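Local coordinates for protein PmoD (Methylocystis sp. ATCC 49242, PDB 6CPD) that binds copper(I) through a periplasmic, cupredoxin-like soluble domain and probably takes part in copper handling in methane-oxidizing bacteria, at residues 15-20 with 39-44; 106-111 with 120-125; 52-57 with 85-90. All coordinates share one frame; numbering follows the deposited sequence.

Interaction 1: residues 15-20 with 39-44; sequences IHITVF and TIMAFD
Ile15 CG2, anti to the backbone N, lies in the plane of the Phe43 ring at its edge, 4.0 Å from Phe43 CD2. Next along the strand, His16 forms a hydrogen-bonded pair with Asp44, in which His16 N donates to Asp44 O and Asp44 N to His16 O. The imidazole leads away from the neighbouring strand: its NE2 is hydrogen-bonded to Asp31 of the second subunit, while its ND1 is hydrogen-bonded to a water at 3.1 Å. That water also bonds Thr18 OG1 and donates to Ala42 O, which therefore takes two bonds, the other from Thr18 N at 2.9 Å. Ile17 lies side by side with Phe43, Ile17 CG1 3.8 Å from Phe43 CD2, and brings its CG2 to the methyl CE of Met41. After Thr18, whose carbonyl receives Ala42 N at a nearly straight 170°, Val19 sets CG1 against Thr39 CG2 at 3.6 Å. Phe20 closes the run. Its CG stands between the backbone N and the carbonyl carbon (chi1 64°), and the ring lies alongside Ile40: Ile40 CB sits 4.1 Å from the centroid, 21° off the normal, as a CH-pi contact, and Ile40 CD1 approaches Phe20 CZ at 3.5 Å. An alanine here would probably strip the cover from Ile40 CB, CG2 and CD1 and leave a gap on this partly exposed face. Ile17, Val19, Met41 and Phe43 occupy the face directed into the protein, and His16, Thr18, Phe20, Ile40, Ala42 and Asp44 the other. Two antiparallel strands of one sheet, their apolar face packed on Phe123 of a second sheet, are consistent with the beta sandwich of a cupredoxin-like fold.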
ATOM      1  N   ILE B  15       8.044  -4.309   1.903  1.00 23.67           N
ATOM      2  CA  ILE B  15       8.130  -4.835   0.550  1.00 26.45           C
ATOM      3  C   ILE B  15       6.965  -4.231  -0.223  1.00 22.77           C
ATOM      4  O   ILE B  15       5.821  -4.389   0.158  1.00 23.66           O
ATOM      5  CB  ILE B  15       8.074  -6.358   0.529  1.00 30.77           C
ATOM      6  CG1 ILE B  15       9.239  -6.926   1.353  1.00 27.88           C
ATOM      7  CG2 ILE B  15       8.108  -6.895  -0.923  1.00 27.29           C
ATOM      8  CD1 ILE B  15       9.194  -8.445   1.476  1.00 31.75           C
ATOM      9  N   HIS B  16       7.265  -3.475  -1.266  1.00 22.87           N
ATOM     10  CA  HIS B  16       6.205  -2.841  -2.028  1.00 22.99           C
ATOM     11  C   HIS B  16       5.617  -3.863  -2.986  1.00 23.69           C
ATOM     12  O   HIS B  16       6.338  -4.677  -3.573  1.00 27.67           O
ATOM     13  CB  HIS B  16       6.734  -1.628  -2.799  1.00 25.56           C
ATOM     14  CG  HIS B  16       5.682  -0.894  -3.564  1.00 28.81           C
ATOM     15  ND1 HIS B  16       5.534  -1.014  -4.930  1.00 35.68           N
ATOM     16  CD2 HIS B  16       4.715  -0.037  -3.153  1.00 27.22           C
ATOM     17  CE1 HIS B  16       4.528  -0.256  -5.330  1.00 38.01           C
ATOM     18  NE2 HIS B  16       4.017   0.350  -4.272  1.00 33.33           N
ATOM     19  N   ILE B  17       4.313  -3.790  -3.157  1.00 20.29           N
ATOM     20  CA  ILE B  17       3.573  -4.742  -3.995  1.00 23.54           C
ATOM     21  C   ILE B  17       2.741  -4.006  -5.044  1.00 28.35           C
ATOM     22  O   ILE B  17       2.082  -3.007  -4.727  1.00 23.78           O
ATOM     23  CB  ILE B  17       2.634  -5.608  -3.123  1.00 28.31           C
ATOM     24  CG1 ILE B  17       3.460  -6.447  -2.139  1.00 24.53           C
ATOM     25  CG2 ILE B  17       1.747  -6.504  -4.002  1.00 27.88           C
ATOM     26  CD1 ILE B  17       2.604  -7.155  -1.082  1.00 28.00           C
ATOM     27  N   THR B  18       2.766  -4.506  -6.279  1.00 27.09           N
ATOM     28  CA  THR B  18       1.902  -4.017  -7.343  1.00 25.34           C
ATOM     29  C   THR B  18       1.160  -5.218  -7.951  1.00 28.23           C
ATOM     30  O   THR B  18       1.739  -6.292  -8.121  1.00 28.54           O
ATOM     31  CB  THR B  18       2.694  -3.290  -8.464  1.00 44.15           C
ATOM     32  OG1 THR B  18       3.536  -2.268  -7.905  1.00 39.69           O
ATOM     33  CG2 THR B  18       1.739  -2.658  -9.463  1.00 49.10           C
ATOM     34  N   VAL B  19      -0.117  -5.042  -8.247  1.00 25.77           N
ATOM     35  CA  VAL B  19      -0.905  -6.108  -8.843  1.00 26.57           C
ATOM     36  C   VAL B  19      -1.495  -5.640 -10.152  1.00 29.96           C
ATOM     37  O   VAL B  19      -2.083  -4.558 -10.201  1.00 31.60           O
ATOM     38  CB  VAL B  19      -2.056  -6.545  -7.910  1.00 28.50           C
ATOM     39  CG1 VAL B  19      -2.797  -7.720  -8.509  1.00 29.70           C
ATOM     40  CG2 VAL B  19      -1.518  -6.896  -6.515  1.00 29.76           C
ATOM     41  N   PHE B  20      -1.330  -6.407 -11.228  1.00 31.61           N
ATOM     42  CA  PHE B  20      -2.106  -6.077 -12.416  1.00 35.42           C
ATOM     43  C   PHE B  20      -2.738  -7.319 -13.038  1.00 42.64           C
ATOM     44  O   PHE B  20      -2.354  -8.450 -12.739  1.00 34.37           O
ATOM     45  CB  PHE B  20      -1.308  -5.257 -13.441  1.00 43.31           C
ATOM     46  CG  PHE B  20      -0.130  -5.942 -14.040  1.00 45.27           C
ATOM     47  CD1 PHE B  20       1.074  -6.003 -13.352  1.00 46.86           C
ATOM     48  CD2 PHE B  20      -0.183  -6.413 -15.356  1.00 50.02           C
ATOM     49  CE1 PHE B  20       2.192  -6.595 -13.937  1.00 51.99           C
ATOM     50  CE2 PHE B  20       0.929  -7.008 -15.953  1.00 49.16           C
ATOM     51  CZ  PHE B  20       2.120  -7.096 -15.241  1.00 52.34           C
ATOM     52  N   THR B  39      -3.360 -13.011 -13.084  1.00 31.32           N
ATOM     53  CA  THR B  39      -2.982 -11.961 -12.156  1.00 31.96           C
ATOM     54  C   THR B  39      -1.490 -12.011 -11.924  1.00 33.39           C
ATOM     55  O   THR B  39      -0.938 -13.073 -11.642  1.00 31.84           O
ATOM     56  CB  THR B  39      -3.752 -12.116 -10.837  1.00 32.10           C
ATOM     57  OG1 THR B  39      -5.151 -12.168 -11.131  1.00 32.79           O
ATOM     58  CG2 THR B  39      -3.473 -10.954  -9.902  1.00 29.39           C
ATOM     59  N   ILE B  40      -0.834 -10.855 -12.039  1.00 28.33           N
ATOM     60  CA  ILE B  40       0.584 -10.789 -11.797  1.00 26.19           C
ATOM     61  C   ILE B  40       0.824  -9.926 -10.578  1.00 30.58           C
ATOM     62  O   ILE B  40       0.351  -8.795 -10.520  1.00 29.12           O
ATOM     63  CB  ILE B  40       1.335 -10.217 -13.009  1.00 30.38           C
ATOM     64  CG1 ILE B  40       1.155 -11.149 -14.209  1.00 33.96           C
ATOM     65  CG2 ILE B  40       2.819  -9.985 -12.667  1.00 31.45           C
ATOM     66  CD1 ILE B  40       1.633 -10.549 -15.518  1.00 44.33           C
ATOM     67  N   MET B  41       1.559 -10.468  -9.613  1.00 29.21           N
ATOM     68  CA  MET B  41       1.957  -9.699  -8.435  1.00 27.27           C
ATOM     69  C   MET B  41       3.455  -9.456  -8.421  1.00 30.70           C
ATOM     70  O   MET B  41       4.238 -10.411  -8.414  1.00 32.01           O
ATOM     71  CB  MET B  41       1.531 -10.424  -7.163  1.00 27.28           C
ATOM     72  CG  MET B  41       0.042 -10.776  -7.156  1.00 34.38           C
ATOM     73  SD  MET B  41      -0.485 -11.450  -5.570  1.00 64.61           S
ATOM     74  CE  MET B  41       0.567 -10.490  -4.490  1.00 37.28           C
ATOM     75  N   ALA B  42       3.841  -8.180  -8.410  1.00 28.30           N
ATOM     76  CA  ALA B  42       5.245  -7.795  -8.413  1.00 30.19           C
ATOM     77  C   ALA B  42       5.678  -7.268  -7.044  1.00 32.59           C
ATOM     78  O   ALA B  42       5.003  -6.412  -6.462  1.00 33.07           O
ATOM     79  CB  ALA B  42       5.501  -6.748  -9.490  1.00 31.79           C
ATOM     80  N   PHE B  43       6.811  -7.777  -6.560  1.00 29.56           N
ATOM     81  CA  PHE B  43       7.347  -7.463  -5.233  1.00 31.65           C
ATOM     82  C   PHE B  43       8.650  -6.683  -5.386  1.00 27.92           C
ATOM     83  O   PHE B  43       9.502  -7.039  -6.201  1.00 32.77           O
ATOM     84  CB  PHE B  43       7.584  -8.745  -4.426  1.00 32.15           C
ATOM     85  CG  PHE B  43       6.327  -9.512  -4.127  1.00 29.96           C
ATOM     86  CD1 PHE B  43       5.765 -10.339  -5.084  1.00 34.33           C
ATOM     87  CD2 PHE B  43       5.706  -9.399  -2.897  1.00 24.99           C
ATOM     88  CE1 PHE B  43       4.599 -11.032  -4.816  1.00 37.01           C
ATOM     89  CE2 PHE B  43       4.546 -10.088  -2.623  1.00 32.25           C
ATOM     90  CZ  PHE B  43       3.994 -10.914  -3.585  1.00 33.18           C
ATOM     91  N   ASP B  44       8.788  -5.613  -4.609  1.00 24.94           N
ATOM     92  CA  ASP B  44       9.982  -4.772  -4.634  1.00 24.68           C
ATOM     93  C   ASP B  44      10.450  -4.613  -3.177  1.00 26.37           C
ATOM     94  O   ASP B  44       9.849  -3.881  -2.392  1.00 26.45           O
ATOM     95  CB  ASP B  44       9.668  -3.399  -5.247  1.00 29.25           C
ATOM     96  CG  ASP B  44      10.883  -2.457  -5.285  1.00 45.16           C
ATOM     97  OD1 ASP B  44      11.933  -2.742  -4.665  1.00 46.44           O
ATOM     98  OD2 ASP B  44      10.752  -1.372  -5.894  1.00 55.23           O
TER
HETATM   99  O   HOH W   1       6.051  -3.585  -6.514  1.00 28.93           O

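Interaction 2: residues 106-111 with 120-125; sequences IGLVTL and TAQFKF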
ATOM      1  N   ILE B 106      -4.836 -14.521   1.577  1.00 28.73           N
ATOM      2  CA  ILE B 106      -3.761 -13.988   2.390  1.00 28.39           C
ATOM      3  C   ILE B 106      -2.430 -14.372   1.764  1.00 31.00           C
ATOM      4  O   ILE B 106      -2.190 -15.552   1.507  1.00 28.23           O
ATOM      5  CB  ILE B 106      -3.803 -14.526   3.839  1.00 28.95           C
ATOM      6  CG1 ILE B 106      -5.190 -14.321   4.465  1.00 28.76           C
ATOM      7  CG2 ILE B 106      -2.671 -13.888   4.662  1.00 32.37           C
ATOM      8  CD1 ILE B 106      -5.298 -14.735   5.912  1.00 31.37           C
ATOM      9  N   GLY B 107      -1.568 -13.392   1.520  1.00 28.39           N
ATOM     10  CA  GLY B 107      -0.219 -13.701   1.097  1.00 27.80           C
ATOM     11  C   GLY B 107       0.639 -13.763   2.347  1.00 32.14           C
ATOM     12  O   GLY B 107       0.715 -12.792   3.104  1.00 32.80           O
ATOM     13  N   LEU B 108       1.245 -14.920   2.589  1.00 30.54           N
ATOM     14  CA  LEU B 108       2.142 -15.097   3.725  1.00 31.13           C
ATOM     15  C   LEU B 108       3.588 -15.002   3.273  1.00 31.44           C
ATOM     16  O   LEU B 108       4.061 -15.871   2.543  1.00 33.44           O
ATOM     17  CB  LEU B 108       1.917 -16.449   4.395  1.00 32.12           C
ATOM     18  CG  LEU B 108       0.512 -16.696   4.911  1.00 38.97           C
ATOM     19  CD1 LEU B 108       0.365 -18.136   5.399  1.00 40.78           C
ATOM     20  CD2 LEU B 108       0.245 -15.712   6.018  1.00 40.79           C
ATOM     21  N   VAL B 109       4.283 -13.961   3.703  1.00 27.75           N
ATOM     22  CA  VAL B 109       5.686 -13.787   3.350  1.00 26.22           C
ATOM     23  C   VAL B 109       6.528 -14.172   4.553  1.00 33.35           C
ATOM     24  O   VAL B 109       6.407 -13.582   5.624  1.00 33.33           O
ATOM     25  CB  VAL B 109       6.023 -12.342   2.941  1.00 30.73           C
ATOM     26  CG1 VAL B 109       7.505 -12.231   2.583  1.00 29.37           C
ATOM     27  CG2 VAL B 109       5.142 -11.882   1.775  1.00 32.19           C
ATOM     28  N   THR B 110       7.369 -15.174   4.385  1.00 31.37           N
ATOM     29  CA  THR B 110       8.183 -15.635   5.487  1.00 31.67           C
ATOM     30  C   THR B 110       9.646 -15.345   5.209  1.00 37.12           C
ATOM     31  O   THR B 110      10.183 -15.773   4.192  1.00 36.89           O
ATOM     32  CB  THR B 110       7.989 -17.141   5.729  1.00 35.26           C
ATOM     33  OG1 THR B 110       6.589 -17.423   5.849  1.00 35.13           O
ATOM     34  CG2 THR B 110       8.720 -17.582   7.002  1.00 36.54           C
ATOM     35  N   LEU B 111      10.277 -14.602   6.115  1.00 38.99           N
ATOM     36  CA  LEU B 111      11.697 -14.319   6.013  1.00 44.01           C
ATOM     37  C   LEU B 111      12.478 -15.152   6.996  1.00 45.38           C
ATOM     38  O   LEU B 111      12.067 -15.337   8.137  1.00 46.17           O
ATOM     39  CB  LEU B 111      12.009 -12.855   6.286  1.00 52.50           C
ATOM     40  CG  LEU B 111      11.685 -11.772   5.277  1.00 60.92           C
ATOM     41  CD1 LEU B 111      12.300 -10.522   5.833  1.00 64.68           C
ATOM     42  CD2 LEU B 111      12.277 -12.100   3.918  1.00 68.62           C
ATOM     43  N   THR B 120       7.036 -13.970   9.847  1.00 40.06           N
ATOM     44  CA  THR B 120       6.031 -14.023   8.796  1.00 38.05           C
ATOM     45  C   THR B 120       5.197 -12.752   8.802  1.00 39.87           C
ATOM     46  O   THR B 120       4.786 -12.271   9.854  1.00 48.33           O
ATOM     47  CB  THR B 120       5.123 -15.271   8.934  1.00 42.99           C
ATOM     48  OG1 THR B 120       5.914 -16.449   8.741  1.00 45.06           O
ATOM     49  CG2 THR B 120       4.012 -15.266   7.877  1.00 38.79           C
ATOM     50  N   ALA B 121       4.953 -12.205   7.619  1.00 30.93           N
ATOM     51  CA  ALA B 121       4.063 -11.056   7.500  1.00 29.20           C
ATOM     52  C   ALA B 121       2.924 -11.440   6.584  1.00 31.04           C
ATOM     53  O   ALA B 121       3.098 -12.281   5.699  1.00 31.82           O
ATOM     54  CB  ALA B 121       4.811  -9.852   6.969  1.00 28.96           C
ATOM     55  N   GLN B 122       1.754 -10.839   6.802  1.00 31.15           N
ATOM     56  CA  GLN B 122       0.555 -11.173   6.042  1.00 29.27           C
ATOM     57  C   GLN B 122       0.123  -9.978   5.233  1.00 35.17           C
ATOM     58  O   GLN B 122       0.151  -8.850   5.736  1.00 36.94           O
ATOM     59  CB  GLN B 122      -0.596 -11.609   6.976  1.00 33.38           C
ATOM     60  CG  GLN B 122      -0.221 -12.680   7.992  1.00 37.44           C
ATOM     61  CD  GLN B 122      -1.366 -13.050   8.939  1.00 48.32           C
ATOM     62  OE1 GLN B 122      -2.503 -12.605   8.767  1.00 51.13           O
ATOM     63  NE2 GLN B 122      -1.066 -13.880   9.933  1.00 51.22           N
ATOM     64  N   PHE B 123      -0.182 -10.187   3.959  1.00 29.02           N
ATOM     65  CA  PHE B 123      -0.949  -9.164   3.274  1.00 29.55           C
ATOM     66  C   PHE B 123      -2.275  -9.767   2.858  1.00 31.02           C
ATOM     67  O   PHE B 123      -2.338 -10.804   2.175  1.00 28.87           O
ATOM     68  CB  PHE B 123      -0.193  -8.545   2.109  1.00 34.47           C
ATOM     69  CG  PHE B 123       0.226  -9.496   1.042  1.00 34.90           C
ATOM     70  CD1 PHE B 123      -0.537  -9.646  -0.105  1.00 36.64           C
ATOM     71  CD2 PHE B 123       1.457 -10.141   1.119  1.00 41.56           C
ATOM     72  CE1 PHE B 123      -0.124 -10.498  -1.129  1.00 37.93           C
ATOM     73  CE2 PHE B 123       1.891 -10.984   0.090  1.00 41.76           C
ATOM     74  CZ  PHE B 123       1.096 -11.161  -1.035  1.00 38.38           C
ATOM     75  N   LYS B 124      -3.336  -9.100   3.291  1.00 27.59           N
ATOM     76  CA  LYS B 124      -4.679  -9.612   3.085  1.00 23.50           C
ATOM     77  C   LYS B 124      -5.251  -8.903   1.887  1.00 27.01           C
ATOM     78  O   LYS B 124      -5.077  -7.695   1.738  1.00 24.94           O
ATOM     79  CB  LYS B 124      -5.533  -9.378   4.325  1.00 26.80           C
ATOM     80  CG  LYS B 124      -4.986 -10.066   5.556  1.00 31.18           C
ATOM     81  CD  LYS B 124      -6.006 -10.095   6.668  1.00 40.22           C
ATOM     82  CE  LYS B 124      -5.508 -10.893   7.843  1.00 50.44           C
ATOM     83  NZ  LYS B 124      -6.607 -11.072   8.827  1.00 56.60           N
ATOM     84  N   PHE B 125      -5.904  -9.647   1.001  1.00 26.02           N
ATOM     85  CA  PHE B 125      -6.491  -9.004  -0.161  1.00 23.61           C
ATOM     86  C   PHE B 125      -7.720  -9.759  -0.611  1.00 26.88           C
ATOM     87  O   PHE B 125      -7.989 -10.872  -0.163  1.00 28.33           O
ATOM     88  CB  PHE B 125      -5.477  -8.891  -1.321  1.00 24.93           C
ATOM     89  CG  PHE B 125      -4.973 -10.214  -1.852  1.00 26.43           C
ATOM     90  CD1 PHE B 125      -3.940 -10.885  -1.217  1.00 27.86           C
ATOM     91  CD2 PHE B 125      -5.511 -10.770  -3.015  1.00 29.45           C
ATOM     92  CE1 PHE B 125      -3.469 -12.098  -1.713  1.00 29.36           C
ATOM     93  CE2 PHE B 125      -5.038 -11.978  -3.526  1.00 26.44           C
ATOM     94  CZ  PHE B 125      -4.014 -12.635  -2.882  1.00 28.34           C
TER
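The Phe123 ring lies flat over the main chain of Gly107, with Gly107 CA 3.7 Å from its centroid and 17° off the normal, a CH-pi contact displaced toward the rim. Phe123 CG stands in the crowded position between its own backbone N and carbonyl carbon (chi1 59°), and the ring beyond it lies over the neighbouring strand. A beta carbon on Gly107 would run into Phe123 CZ, so the bare glycine is what lets the ring settle this low. Val109 crosses the same ring obliquely and touches it in its plane, Val109 CG2 reaching Phe123 CE2 at 3.8 Å. Phe125 presents its edge to Gly107 N, which is already bonded to Phe123 O at 2.8 Å.

On the opposite face the side chains are laid out differently. Leu108 and Gln122 run side by side and point the same way, Leu108 CD2 against Gln122 CG at 3.6 Å, while Ile106 CG2 flanks Gln122 CB at 3.9 Å. Farther along, Thr110 and Thr120 meet through their hydroxyls, OG1 to OG1 at 3.1 Å, in a hydrogen bond that either could donate. Two pairs of main-chain bonds, Gly107 with Phe123 and Val109 with Ala121, hold the strands together. Outside the pair, Met5 of the second subunit packs on Phe123 and Phe125, and the backbones of Ile106, Leu108 and Thr110 hydrogen-bond to strand 55-61. A phenylalanine folded over a cross-strand glycine is a recognised antiparallel sheet pairing; here it sits in the beta hairpin formed by strands 103-112 and 118-127.

Interaction 3: residues 52-57 with 85-90; sequences DLPLEL and AKKYSK
Leu55 O is gripped by two donors: a water at 2.6 Å and Lys86 N at 3.1 Å, the latter approaching from above the carbonyl plane. Ala85 CA adds a C-H...O contact to the same oxygen. The water accepts in turn from Tyr88 OH, also at 2.6 Å, and lies in the plane of the tyrosine ring, so it links the phenol hydroxyl to the Leu55 carbonyl. Leu55 N returns a bond to Lys86 O, which makes Leu55 and Lys86 an antiparallel hydrogen-bonded pair. The pair joins strand 79-86, an outer strand of the mixed sheet within the chain, to strand 55-61. Beyond it the two segments are joined by water: a second one donates to Leu53 O and accepts from Tyr88 N. Leu55 and Tyr88 cross at about a right angle, Leu55 CD2 3.9 Å from Tyr88 CE2, and the tyrosine ring stacks on Phe93. On the other side of the pair, Ala85 CB rests against Glu56 CB at 3.9 Å, while the carboxylate of Glu56 is held by His82. Lys87 extends fully beyond CG, alongside Asp52 and pointing the same way; its CD passes 3.6 Å from Asp52 O. Its NZ ends 3.4 Å from Asp52 OD1, a weak hydrogen bond within a salt bridge, with Glu114 a second partner in a long, weak ion pair.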
ATOM      1  N   ASP B  52      19.773 -10.749   0.769  1.00 45.18           N
ATOM      2  CA  ASP B  52      20.606 -11.891   1.118  1.00 47.73           C
ATOM      3  C   ASP B  52      19.818 -12.819   2.049  1.00 47.17           C
ATOM      4  O   ASP B  52      20.375 -13.757   2.614  1.00 52.79           O
ATOM      5  CB  ASP B  52      21.909 -11.412   1.771  1.00 53.97           C
ATOM      6  CG  ASP B  52      23.058 -12.395   1.600  1.00 68.44           C
ATOM      7  OD1 ASP B  52      22.821 -13.620   1.582  1.00 74.11           O
ATOM      8  OD2 ASP B  52      24.214 -11.932   1.477  1.00 80.45           O
ATOM      9  N   LEU B  53      18.531 -12.521   2.240  1.00 44.42           N
ATOM     10  CA  LEU B  53      17.677 -13.287   3.155  1.00 45.37           C
ATOM     11  C   LEU B  53      16.686 -14.176   2.417  1.00 42.46           C
ATOM     12  O   LEU B  53      15.986 -13.711   1.515  1.00 44.26           O
ATOM     13  CB  LEU B  53      16.897 -12.368   4.090  1.00 45.62           C
ATOM     14  CG  LEU B  53      17.672 -11.541   5.110  1.00 50.30           C
ATOM     15  CD1 LEU B  53      16.673 -10.836   6.022  1.00 49.75           C
ATOM     16  CD2 LEU B  53      18.596 -12.434   5.903  1.00 51.31           C
ATOM     17  N   PRO B  54      16.614 -15.452   2.819  1.00 43.37           N
ATOM     18  CA  PRO B  54      15.624 -16.367   2.256  1.00 43.22           C
ATOM     19  C   PRO B  54      14.219 -15.816   2.451  1.00 41.12           C
ATOM     20  O   PRO B  54      13.860 -15.392   3.551  1.00 38.77           O
ATOM     21  CB  PRO B  54      15.844 -17.665   3.048  1.00 45.94           C
ATOM     22  CG  PRO B  54      17.275 -17.593   3.509  1.00 47.26           C
ATOM     23  CD  PRO B  54      17.504 -16.124   3.785  1.00 45.78           C
ATOM     24  N   LEU B  55      13.453 -15.793   1.369  1.00 40.47           N
ATOM     25  CA  LEU B  55      12.100 -15.276   1.401  1.00 35.28           C
ATOM     26  C   LEU B  55      11.148 -16.292   0.763  1.00 36.89           C
ATOM     27  O   LEU B  55      11.324 -16.718  -0.380  1.00 39.68           O
ATOM     28  CB  LEU B  55      12.054 -13.923   0.692  1.00 35.80           C
ATOM     29  CG  LEU B  55      10.778 -13.089   0.615  1.00 38.04           C
ATOM     30  CD1 LEU B  55      11.168 -11.643   0.337  1.00 44.03           C
ATOM     31  CD2 LEU B  55       9.845 -13.593  -0.475  1.00 43.58           C
ATOM     32  N   GLU B  56      10.139 -16.687   1.522  1.00 37.57           N
ATOM     33  CA  GLU B  56       9.157 -17.650   1.053  1.00 34.08           C
ATOM     34  C   GLU B  56       7.807 -16.958   0.887  1.00 34.04           C
ATOM     35  O   GLU B  56       7.455 -16.076   1.676  1.00 33.11           O
ATOM     36  CB  GLU B  56       9.046 -18.811   2.038  1.00 37.87           C
ATOM     37  CG  GLU B  56       7.862 -19.731   1.794  1.00 36.06           C
ATOM     38  CD  GLU B  56       7.635 -20.727   2.925  1.00 49.56           C
ATOM     39  OE1 GLU B  56       8.189 -20.529   4.027  1.00 50.15           O
ATOM     40  OE2 GLU B  56       6.886 -21.708   2.712  1.00 55.45           O
ATOM     41  N   LEU B  57       7.054 -17.337  -0.139  1.00 31.17           N
ATOM     42  CA  LEU B  57       5.711 -16.783  -0.309  1.00 30.63           C
ATOM     43  C   LEU B  57       4.697 -17.911  -0.428  1.00 31.57           C
ATOM     44  O   LEU B  57       4.873 -18.827  -1.224  1.00 32.11           O
ATOM     45  CB  LEU B  57       5.631 -15.876  -1.549  1.00 31.90           C
ATOM     46  CG  LEU B  57       4.212 -15.424  -1.949  1.00 35.36           C
ATOM     47  CD1 LEU B  57       3.596 -14.413  -0.965  1.00 32.11           C
ATOM     48  CD2 LEU B  57       4.183 -14.878  -3.382  1.00 34.81           C
ATOM     49  N   ALA B  85      11.304 -20.895  -0.236  1.00 43.28           N
ATOM     50  CA  ALA B  85      12.226 -19.855   0.197  1.00 44.31           C
ATOM     51  C   ALA B  85      13.432 -19.741  -0.729  1.00 46.87           C
ATOM     52  O   ALA B  85      14.003 -20.746  -1.124  1.00 52.48           O
ATOM     53  CB  ALA B  85      12.689 -20.137   1.623  1.00 47.90           C
ATOM     54  N   LYS B  86      13.800 -18.510  -1.080  1.00 49.17           N
ATOM     55  CA  LYS B  86      14.987 -18.255  -1.890  1.00 52.92           C
ATOM     56  C   LYS B  86      15.426 -16.809  -1.710  1.00 48.41           C
ATOM     57  O   LYS B  86      14.646 -15.951  -1.290  1.00 40.84           O
ATOM     58  CB  LYS B  86      14.765 -18.569  -3.373  1.00 54.65           C
ATOM     59  CG  LYS B  86      13.846 -17.623  -4.086  1.00 56.31           C
ATOM     60  CD  LYS B  86      14.031 -17.700  -5.590  1.00 60.11           C
ATOM     61  CE  LYS B  86      15.358 -17.104  -6.006  1.00 66.44           C
ATOM     62  NZ  LYS B  86      15.453 -16.953  -7.483  1.00 69.92           N
ATOM     63  N   LYS B  87      16.703 -16.567  -1.974  1.00 44.42           N
ATOM     64  CA  LYS B  87      17.255 -15.225  -1.922  1.00 49.51           C
ATOM     65  C   LYS B  87      16.979 -14.505  -3.241  1.00 52.42           C
ATOM     66  O   LYS B  87      17.248 -15.041  -4.315  1.00 56.63           O
ATOM     67  CB  LYS B  87      18.757 -15.298  -1.641  1.00 49.63           C
ATOM     68  CG  LYS B  87      19.065 -15.935  -0.291  1.00 50.53           C
ATOM     69  CD  LYS B  87      20.555 -16.105  -0.048  1.00 58.75           C
ATOM     70  CE  LYS B  87      20.796 -16.870   1.245  1.00 62.54           C
ATOM     71  NZ  LYS B  87      22.231 -16.934   1.615  1.00 72.47           N
ATOM     72  N   TYR B  88      16.437 -13.294  -3.159  1.00 48.81           N
ATOM     73  CA  TYR B  88      16.201 -12.484  -4.351  1.00 44.69           C
ATOM     74  C   TYR B  88      17.228 -11.376  -4.437  1.00 43.32           C
ATOM     75  O   TYR B  88      17.012 -10.268  -3.941  1.00 41.15           O
ATOM     76  CB  TYR B  88      14.786 -11.912  -4.352  1.00 37.55           C
ATOM     77  CG  TYR B  88      13.739 -12.991  -4.481  1.00 37.37           C
ATOM     78  CD1 TYR B  88      13.429 -13.537  -5.722  1.00 40.97           C
ATOM     79  CD2 TYR B  88      13.092 -13.491  -3.363  1.00 35.23           C
ATOM     80  CE1 TYR B  88      12.486 -14.540  -5.847  1.00 39.99           C
ATOM     81  CE2 TYR B  88      12.132 -14.501  -3.477  1.00 37.27           C
ATOM     82  CZ  TYR B  88      11.839 -15.014  -4.724  1.00 41.67           C
ATOM     83  OH  TYR B  88      10.900 -16.010  -4.842  1.00 45.27           O
ATOM     84  N   SER B  89      18.345 -11.688  -5.084  1.00 49.19           N
ATOM     85  CA  SER B  89      19.513 -10.811  -5.097  1.00 48.45           C
ATOM     86  C   SER B  89      19.257  -9.486  -5.800  1.00 49.55           C
ATOM     87  O   SER B  89      19.938  -8.504  -5.523  1.00 49.84           O
ATOM     88  CB  SER B  89      20.701 -11.516  -5.755  1.00 56.52           C
ATOM     89  OG  SER B  89      20.374 -11.928  -7.068  1.00 59.18           O
ATOM     90  N   LYS B  90      18.300  -9.452  -6.722  1.00 51.52           N
ATOM     91  CA  LYS B  90      17.992  -8.199  -7.410  1.00 50.98           C
ATOM     92  C   LYS B  90      16.990  -7.371  -6.614  1.00 47.45           C
ATOM     93  O   LYS B  90      16.767  -6.204  -6.921  1.00 46.98           O
ATOM     94  CB  LYS B  90      17.477  -8.452  -8.831  1.00 58.66           C
ATOM     95  CG  LYS B  90      18.481  -9.169  -9.742  1.00 68.36           C
ATOM     96  CD  LYS B  90      17.958  -9.280 -11.174  1.00 75.13           C
ATOM     97  CE  LYS B  90      18.962  -9.971 -12.100  1.00 77.85           C
ATOM     98  NZ  LYS B  90      20.163  -9.124 -12.351  1.00 82.20           N
TER
HETATM   99  O   HOH W   2      15.554 -12.149  -0.399  1.00 39.82           O
HETATM  100  O   HOH W   3      10.264 -17.274  -2.677  1.00 38.41           O

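In the fold
Interactions 1 and 2 belong to different sheets and meet through their apolar faces: Met41 CE lies 3.4 Å from Phe123 CE1, and Ile17 CD1 3.9 Å from Phe123 CD2. Interaction 3 shares a sheet with interaction 2, where Glu56 N is 2.8 Å from Thr110 O, a probable hydrogen bond, and it reaches interaction 1 through Leu55 CD1, 3.9 Å from Ile15 CD1. The copper(I) ion, at a site that includes Met7 and Met9, lies about 9 Å from the His16 side chain and about 10 Å from that of Phe123. Interactions 1 and 2 both touch the second subunit, which interaction 3 does not.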